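PDB 6HBS: aminopentol aminotransferase from Sphingopyxis macrogoltabida, which transfers the amino group of aminopentol (hydrolysed fumonisin B1) to pyruvate, using pyridoxal 5'-phosphate as cofactor, in the degradation of fumonisin B1. Local coordinates for residues Thr28-Pro32 with Pro412-Leu416. Sequence-based numbering, arbitrary orientation.
Sequences TRLLP and PHPIL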
loop_
_atom_site.group_PDB
_atom_site.type_symbol
_atom_site.label_atom_id
_atom_site.label_comp_id
_atom_site.label_asym_id
_atom_site.label_seq_id
_atom_site.Cartn_x
_atom_site.Cartn_y
_atom_site.Cartn_z
ATOM N N THR A 28 10.961 15.625 -8.608
ATOM C CA THR A 28 11.941 16.160 -9.549
ATOM C C THR A 28 13.057 16.947 -8.835
ATOM O O THR A 28 13.816 17.626 -9.491
ATOM C CB THR A 28 11.238 17.039 -10.595
ATOM O OG1 THR A 28 10.628 18.123 -9.912
ATOM C CG2 THR A 28 10.180 16.285 -11.364
ATOM N N ARG A 29 13.165 16.831 -7.500
ATOM C CA ARG A 29 14.121 17.586 -6.698
ATOM C C ARG A 29 15.566 17.444 -7.228
ATOM O O ARG A 29 16.333 18.397 -7.148
ATOM C CB ARG A 29 14.049 17.098 -5.247
ATOM C CG ARG A 29 15.037 17.773 -4.312
ATOM C CD ARG A 29 14.602 17.703 -2.861
ATOM N NE ARG A 29 14.982 18.939 -2.186
ATOM C CZ ARG A 29 16.172 19.179 -1.634
ATOM N NH1 ARG A 29 16.491 20.417 -1.293
ATOM N NH2 ARG A 29 17.027 18.192 -1.414
ATOM N N LEU A 30 15.948 16.251 -7.700
ATOM C CA LEU A 30 17.325 15.952 -8.129
ATOM C C LEU A 30 17.469 15.969 -9.658
ATOM O O LEU A 30 18.513 15.538 -10.138
ATOM C CB LEU A 30 17.731 14.574 -7.595
ATOM C CG LEU A 30 17.785 14.437 -6.073
ATOM C CD1 LEU A 30 18.170 13.011 -5.678
ATOM C CD2 LEU A 30 18.753 15.446 -5.476
ATOM N N LEU A 31 16.451 16.457 -10.393
ATOM C CA LEU A 31 16.486 16.526 -11.872
ATOM C C LEU A 31 16.721 17.953 -12.324
ATOM O O LEU A 31 16.511 18.885 -11.563
ATOM C CB LEU A 31 15.172 15.999 -12.450
ATOM C CG LEU A 31 14.999 14.486 -12.381
ATOM C CD1 LEU A 31 13.578 14.084 -12.741
ATOM C CD2 LEU A 31 16.006 13.779 -13.280
ATOM N N PRO A 32 17.149 18.185 -13.585
ATOM C CA PRO A 32 17.185 19.550 -14.118
ATOM C C PRO A 32 15.833 20.243 -13.950
ATOM O O PRO A 32 14.776 19.601 -13.926
ATOM C CB PRO A 32 17.612 19.376 -15.587
ATOM C CG PRO A 32 18.404 18.066 -15.566
ATOM C CD PRO A 32 17.712 17.198 -14.514
ATOM N N PRO A 412 27.173 21.119 -12.865
ATOM C CA PRO A 412 26.503 20.051 -12.118
ATOM C C PRO A 412 25.239 20.600 -11.434
ATOM O O PRO A 412 25.116 21.799 -11.217
ATOM C CB PRO A 412 27.555 19.601 -11.084
ATOM C CG PRO A 412 28.405 20.843 -10.870
ATOM C CD PRO A 412 28.419 21.556 -12.212
ATOM N N HIS A 413 24.304 19.710 -11.116
ATOM C CA HIS A 413 23.100 20.063 -10.386
ATOM C C HIS A 413 23.467 20.482 -8.957
ATOM O O HIS A 413 24.144 19.720 -8.272
ATOM C CB HIS A 413 22.162 18.851 -10.423
ATOM C CG HIS A 413 20.828 19.107 -9.816
ATOM N ND1 HIS A 413 20.632 19.089 -8.445
ATOM C CD2 HIS A 413 19.638 19.402 -10.391
ATOM C CE1 HIS A 413 19.357 19.350 -8.207
ATOM N NE2 HIS A 413 18.722 19.539 -9.385
ATOM N N PRO A 414 23.046 21.677 -8.453
ATOM C CA PRO A 414 23.489 22.160 -7.136
ATOM C C PRO A 414 23.224 21.179 -5.980
ATOM O O PRO A 414 24.165 20.804 -5.261
ATOM C CB PRO A 414 22.689 23.460 -6.898
ATOM C CG PRO A 414 21.572 23.439 -7.947
ATOM C CD PRO A 414 22.122 22.624 -9.100
ATOM N N ILE A 415 21.957 20.761 -5.832
ATOM C CA ILE A 415 21.527 19.868 -4.742
ATOM C C ILE A 415 22.325 18.556 -4.825
ATOM O O ILE A 415 22.718 18.004 -3.792
ATOM C CB ILE A 415 19.995 19.643 -4.748
ATOM C CG1 ILE A 415 19.217 20.937 -4.454
ATOM C CG2 ILE A 415 19.598 18.521 -3.790
ATOM C CD1 ILE A 415 18.563 21.587 -5.664
ATOM N N LEU A 416 22.578 18.080 -6.051
ATOM C CA LEU A 416 23.431 16.916 -6.308
ATOM C C LEU A 416 24.902 17.360 -6.351
ATOM O O LEU A 416 25.544 17.546 -5.324
ATOM C CB LEU A 416 23.002 16.289 -7.637
ATOM C CG LEU A 416 23.868 15.135 -8.128
ATOM C CD1 LEU A 416 23.487 13.852 -7.426
ATOM C CD2 LEU A 416 23.745 14.977 -9.627
#
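H413, I415 and L30 carry most of this contact, with nearly equal areas covered. The H413 imidazole reaches from segment 412-416 to a type I beta turn, T28 to L31, closed by the backbone hydrogen bond from L31 N to T28 O (3.0 Å). One ring face lies against the backbone of L30, with H413 NE2 3.8 Å from L30 C. Near the ring plane, H413 NE2 is 3.2 Å from L31 O. R29 O is 3.3 Å from H413 CE1. H413 ND1 accepts a hydrogen bond from L416 N (3.2 Å), which ties the last modelled residue to the ring.

I415 makes an apolar contact with the L30 side chain, I415 CG2 to L30 CD2 3.6 Å. It also meets the R29 guanidinium, I415 CG2 to R29 NH2 3.5 Å, and I415 CG1 lies over one guanidinium face. L30 also touches Y375, and its carbonyl accepts a hydrogen bond from Y359 of helix 356-367. P32 and L416 pack on the same tyrosine.

The contact lies far from the cofactor. It joins the end of the modelled chain to the loop between helix 5-17 and strand 39-43, bringing N- and C-terminal parts together, as in the small domain of fold-type I, class-III aminotransferases.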